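Local coordinates for nonribosomal peptide synthase (Streptomyces sp. MJ635-86F5, PDB 5JJP), which probably activates an aliphatic beta-amino acid with ATP, forming an aminoacyl adenylate, at residues 209-214 / 337-342; 215-220 / 273-278. All coordinates share one frame; numbering follows the deposited sequence.

Interaction 1 (209-214 / 337-342); sequences RGIRAH and ASVTDV
The imidazole ring of His214 lies with one face under Val339, whose CG1 methyl sits 3.4 Å above the ring plane, displaced from the centre toward the rim. That methyl approaches from strand 338-341 in the direction opposite to the histidine side chain. Val339 CG1 is 3.8 Å from the centroid of the His214 ring and 26° off the ring normal, which makes this a CH-pi contact over the face. Of the ring atoms, ND1 comes nearest, 3.5 Å from Val339 CG1. At the edge of the same ring, in its plane, lies Gly210 O from the last turn of the helix, while NE2 is hydrogen-bonded to the backbone N of His360, which limits how far the ring can turn while the valine covers one face. Val339 has chi1 62°, with CG1 between the backbone N and the carbonyl carbon and CG2 anti to the N; this rotamer directs CG1 at the ring. No hydrogen bond crosses between 209-214 and 337-342.

In the fold, this is where the C-terminal end of helix 201-212 meets the antiparallel edge strand 338-341 of a six-stranded mixed sheet, within the AMP-binding domain of an ANL-superfamily enzyme. The strand enters through a classic beta bulge, Ala337 and Ser338 both facing Tyr329 on the adjoining strand 324-329.

The same valine methyl also serves the helix itself: Ile211 CD1 lies 4.2 Å from Val339 CG1, a looser apolar contact made by the end of the isoleucine. Ile211 also packs on Leu240 of helix 232-243.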
loop_
_atom_site.group_PDB
_atom_site.type_symbol
_atom_site.label_atom_id
_atom_site.label_comp_id
_atom_site.label_asym_id
_atom_site.label_seq_id
_atom_site.Cartn_x
_atom_site.Cartn_y
_atom_site.Cartn_z
ATOM N N ARG A 209 -1.164 -5.673 10.664
ATOM C CA ARG A 209 -1.011 -6.506 11.831
ATOM C C ARG A 209 -0.343 -7.840 11.501
ATOM O O ARG A 209 0.558 -8.302 12.219
ATOM C CB ARG A 209 -2.368 -6.793 12.473
ATOM C CG ARG A 209 -2.924 -5.694 13.339
ATOM C CD ARG A 209 -3.967 -6.344 14.257
ATOM N NE ARG A 209 -5.154 -6.608 13.532
ATOM C CZ ARG A 209 -5.795 -7.765 13.353
ATOM N NH1 ARG A 209 -5.475 -8.906 13.954
ATOM N NH2 ARG A 209 -6.872 -7.715 12.549
ATOM N N GLY A 210 -0.859 -8.507 10.476
ATOM C CA GLY A 210 -0.292 -9.768 10.046
ATOM C C GLY A 210 1.163 -9.591 9.610
ATOM O O GLY A 210 2.024 -10.358 10.045
ATOM N N ILE A 211 1.443 -8.614 8.743
ATOM C CA ILE A 211 2.771 -8.491 8.175
ATOM C C ILE A 211 3.856 -8.162 9.246
ATOM O O ILE A 211 4.915 -8.717 9.208
ATOM C CB ILE A 211 2.768 -7.479 7.017
ATOM C CG1 ILE A 211 2.055 -8.086 5.783
ATOM C CG2 ILE A 211 4.170 -7.095 6.598
ATOM C CD1 ILE A 211 2.813 -9.207 5.086
ATOM N N ARG A 212 3.523 -7.350 10.239
ATOM C CA ARG A 212 4.434 -7.072 11.302
ATOM C C ARG A 212 4.800 -8.273 12.110
ATOM O O ARG A 212 5.811 -8.256 12.790
ATOM C CB ARG A 212 3.849 -6.000 12.231
ATOM C CG ARG A 212 3.866 -4.614 11.617
ATOM C CD ARG A 212 3.169 -3.634 12.518
ATOM N NE ARG A 212 3.987 -3.276 13.672
ATOM C CZ ARG A 212 3.521 -2.702 14.783
ATOM N NH1 ARG A 212 2.219 -2.495 14.959
ATOM N NH2 ARG A 212 4.382 -2.365 15.751
ATOM N N ALA A 213 3.980 -9.312 12.095
ATOM C CA ALA A 213 4.337 -10.542 12.776
ATOM C C ALA A 213 5.518 -11.233 12.130
ATOM O O ALA A 213 6.082 -12.122 12.723
ATOM C CB ALA A 213 3.158 -11.526 12.838
ATOM N N HIS A 214 5.812 -10.881 10.884
ATOM C CA HIS A 214 6.875 -11.509 10.129
ATOM C C HIS A 214 8.195 -10.768 10.323
ATOM O O HIS A 214 9.214 -11.247 9.860
ATOM C CB HIS A 214 6.555 -11.496 8.621
ATOM C CG HIS A 214 5.519 -12.502 8.182
ATOM N ND1 HIS A 214 5.837 -13.598 7.401
ATOM C CD2 HIS A 214 4.171 -12.537 8.345
ATOM C CE1 HIS A 214 4.737 -14.280 7.134
ATOM N NE2 HIS A 214 3.712 -13.645 7.674
ATOM N N ALA A 337 -0.758 -10.850 0.002
ATOM C CA ALA A 337 -1.284 -12.131 0.470
ATOM C C ALA A 337 -0.197 -13.005 1.080
ATOM O O ALA A 337 -0.476 -13.802 1.967
ATOM C CB ALA A 337 -2.006 -12.857 -0.690
ATOM N N SER A 338 1.022 -12.937 0.566
ATOM C CA SER A 338 2.102 -13.762 1.096
ATOM C C SER A 338 3.419 -13.088 0.925
ATOM O O SER A 338 3.630 -12.306 -0.000
ATOM C CB SER A 338 2.170 -15.130 0.400
ATOM O OG SER A 338 2.788 -15.012 -0.872
ATOM N N VAL A 339 4.336 -13.442 1.821
ATOM C CA VAL A 339 5.683 -12.906 1.794
ATOM C C VAL A 339 6.655 -14.032 2.069
ATOM O O VAL A 339 6.495 -14.779 2.991
ATOM C CB VAL A 339 5.884 -11.744 2.796
ATOM C CG1 VAL A 339 5.679 -12.201 4.225
ATOM C CG2 VAL A 339 7.284 -11.149 2.623
ATOM N N THR A 340 7.690 -14.100 1.251
ATOM C CA THR A 340 8.539 -15.263 1.168
ATOM C C THR A 340 10.001 -14.800 1.138
ATOM O O THR A 340 10.339 -13.864 0.419
ATOM C CB THR A 340 8.185 -16.015 -0.120
ATOM O OG1 THR A 340 6.897 -16.603 0.037
ATOM C CG2 THR A 340 9.159 -17.076 -0.424
ATOM N N ASP A 341 10.843 -15.435 1.938
ATOM C CA ASP A 341 12.283 -15.244 1.851
ATOM C C ASP A 341 12.794 -15.851 0.531
ATOM O O ASP A 341 12.469 -16.963 0.171
ATOM C CB ASP A 341 13.011 -15.906 3.055
ATOM C CG ASP A 341 12.723 -15.208 4.378
ATOM O OD1 ASP A 341 12.742 -13.995 4.417
ATOM O OD2 ASP A 341 12.459 -15.857 5.402
ATOM N N VAL A 342 13.598 -15.092 -0.186
ATOM C CA VAL A 342 14.387 -15.607 -1.301
ATOM C C VAL A 342 15.650 -16.296 -0.744
ATOM O O VAL A 342 16.405 -15.697 0.003
ATOM C CB VAL A 342 14.783 -14.434 -2.224
ATOM C CG1 VAL A 342 15.729 -14.877 -3.323
ATOM C CG2 VAL A 342 13.532 -13.825 -2.853
#

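Interaction 2 (215-220 / 273-278)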
loop_
_atom_site.group_PDB
_atom_site.type_symbol
_atom_site.label_atom_id
_atom_site.label_comp_id
_atom_site.label_asym_id
_atom_site.label_seq_id
_atom_site.Cartn_x
_atom_site.Cartn_y
_atom_site.Cartn_z
ATOM N N GLY A 215 8.184 -9.578 10.907
ATOM C CA GLY A 215 9.423 -8.835 11.155
ATOM C C GLY A 215 10.116 -8.354 9.896
ATOM O O GLY A 215 11.343 -8.447 9.782
ATOM N N LEU A 216 9.369 -7.801 8.960
ATOM C CA LEU A 216 9.985 -7.305 7.758
ATOM C C LEU A 216 10.629 -5.999 7.984
ATOM O O LEU A 216 11.587 -5.653 7.263
ATOM C CB LEU A 216 8.966 -7.114 6.648
ATOM C CG LEU A 216 8.817 -8.075 5.493
ATOM C CD1 LEU A 216 8.785 -9.540 5.833
ATOM C CD2 LEU A 216 7.584 -7.636 4.698
ATOM N N ILE A 217 10.064 -5.203 8.886
ATOM C CA ILE A 217 10.574 -3.864 9.125
ATOM C C ILE A 217 10.671 -3.637 10.605
ATOM O O ILE A 217 9.748 -3.933 11.345
ATOM C CB ILE A 217 9.690 -2.748 8.473
ATOM C CG1 ILE A 217 9.544 -2.992 6.970
ATOM C CG2 ILE A 217 10.297 -1.349 8.672
ATOM C CD1 ILE A 217 8.494 -2.124 6.313
ATOM N N GLY A 218 11.788 -3.074 11.022
ATOM C CA GLY A 218 11.994 -2.728 12.435
ATOM C C GLY A 218 12.141 -1.242 12.533
ATOM O O GLY A 218 12.368 -0.564 11.524
ATOM N N PRO A 219 12.020 -0.700 13.747
ATOM C CA PRO A 219 12.144 0.780 13.930
ATOM C C PRO A 219 13.417 1.437 13.426
ATOM O O PRO A 219 13.391 2.631 13.079
ATOM C CB PRO A 219 12.012 0.966 15.431
ATOM C CG PRO A 219 11.236 -0.231 15.875
ATOM C CD PRO A 219 11.659 -1.378 14.985
ATOM N N ASP A 220 14.514 0.693 13.352
ATOM C CA ASP A 220 15.787 1.231 12.852
ATOM C C ASP A 220 15.808 1.393 11.360
ATOM O O ASP A 220 16.652 2.080 10.842
ATOM C CB ASP A 220 16.962 0.313 13.252
ATOM C CG ASP A 220 17.224 0.320 14.762
ATOM O OD1 ASP A 220 16.867 1.339 15.425
ATOM O OD2 ASP A 220 17.760 -0.699 15.293
ATOM N N GLN A 273 16.303 -0.445 3.573
ATOM C CA GLN A 273 15.408 -1.365 2.865
ATOM C C GLN A 273 14.808 -0.695 1.655
ATOM O O GLN A 273 14.406 0.463 1.717
ATOM C CB GLN A 273 14.317 -1.845 3.806
ATOM C CG GLN A 273 13.368 -2.870 3.182
ATOM C CD GLN A 273 12.395 -3.430 4.189
ATOM O OE1 GLN A 273 11.265 -2.993 4.260
ATOM N NE2 GLN A 273 12.864 -4.349 5.024
ATOM N N VAL A 274 14.843 -1.389 0.530
ATOM C CA VAL A 274 14.289 -0.850 -0.675
ATOM C C VAL A 274 13.046 -1.652 -1.071
ATOM O O VAL A 274 13.063 -2.878 -1.069
ATOM C CB VAL A 274 15.255 -0.856 -1.827
ATOM C CG1 VAL A 274 14.512 -0.475 -3.111
ATOM C CG2 VAL A 274 16.365 0.123 -1.598
ATOM N N HIS A 275 11.967 -0.933 -1.342
ATOM C CA HIS A 275 10.742 -1.494 -1.898
ATOM C C HIS A 275 10.640 -1.075 -3.353
ATOM O O HIS A 275 10.826 0.101 -3.674
ATOM C CB HIS A 275 9.494 -0.918 -1.197
ATOM C CG HIS A 275 9.333 -1.341 0.222
ATOM N ND1 HIS A 275 8.212 -1.044 0.958
ATOM C CD2 HIS A 275 10.144 -2.042 1.040
ATOM C CE1 HIS A 275 8.322 -1.560 2.160
ATOM N NE2 HIS A 275 9.511 -2.141 2.249
ATOM N N GLY A 276 10.320 -2.013 -4.206
ATOM C CA GLY A 276 10.182 -1.713 -5.622
ATOM C C GLY A 276 9.824 -2.932 -6.437
ATOM O O GLY A 276 9.873 -4.039 -5.929
ATOM N N VAL A 277 9.426 -2.725 -7.690
ATOM C CA VAL A 277 9.270 -3.853 -8.648
ATOM C C VAL A 277 10.653 -4.405 -9.007
ATOM O O VAL A 277 11.626 -3.703 -8.904
ATOM C CB VAL A 277 8.497 -3.451 -9.932
ATOM C CG1 VAL A 277 7.048 -3.073 -9.589
ATOM C CG2 VAL A 277 9.157 -2.291 -10.680
ATOM N N PRO A 278 10.736 -5.671 -9.398
ATOM C CA PRO A 278 11.992 -6.289 -9.784
ATOM C C PRO A 278 12.781 -5.510 -10.825
ATOM O O PRO A 278 13.967 -5.384 -10.695
ATOM C CB PRO A 278 11.535 -7.618 -10.398
ATOM C CG PRO A 278 10.305 -7.966 -9.645
ATOM C CD PRO A 278 9.618 -6.644 -9.423
#
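This is a buried side-chain-to-backbone contact, in which a glutamine on the inner parallel strand 273-276 holds the loop that runs from helix 201-212 to strand 222-225. Gln273 NE2 donates to Leu216 O at 2.9 Å. The bond is nearly straight, with an N-H...O angle of 165°, and the acceptor lies in the plane of the glutamine amide; the donor stands 24° out of the Leu216 carbonyl plane. Gln273 spans the distance because CG is anti to the backbone N (chi1 -177°) and the chain continues extended, carrying the amide out to the loop.

The other end of the amide is held as well. His275 NE2 donates to Gln273 OE1 at 2.8 Å, and the oxygen lies at the edge of the imidazole, near its plane. NE2 of Gln273 has a second partner in Ser300 OG, on the neighbouring strand. With both ends of the amide engaged, its flip is fixed: oxygen to the histidine, nitrogen to the loop. Ile217 crosses the glutamine at about a right angle, its CG1 3.2 Å from Gln273 OE1, and its CD1 reaches the edge of the His275 ring, 4.2 Å from NE2. A leucine in place of Gln273 would probably leave Leu216 O without this donor and the His275 N-H without its acceptor, freeing the imidazole to turn.

Gly215, with positive phi, takes the chain out of the helix just before these residues. Beyond the contact, Ile217 packs against Leu240 and Thr241 of helix 232-243, while strand 273-276 lies between the parallel strands 222-225 and 300-304.

From the N terminus, helix 201-212 supplies 209-214, and the chain runs directly into 215-220, so the first halves of both interactions are consecutive. After strand 222-225 and helix 232-243 it reaches strand 273-276, where interaction 2 closes the shorter loop. It then passes through strands 300-304 and 324-329 before 337-342 closes the longer loop of interaction 1, inside which interaction 2 is nested. The two meet at Leu216, whose CD1 packs on Val339 CG2 (3.9 Å) and CD2 on Ile211 CG2. Together they tie the helix end and the loop after it to an inner strand and the edge strand of one sheet.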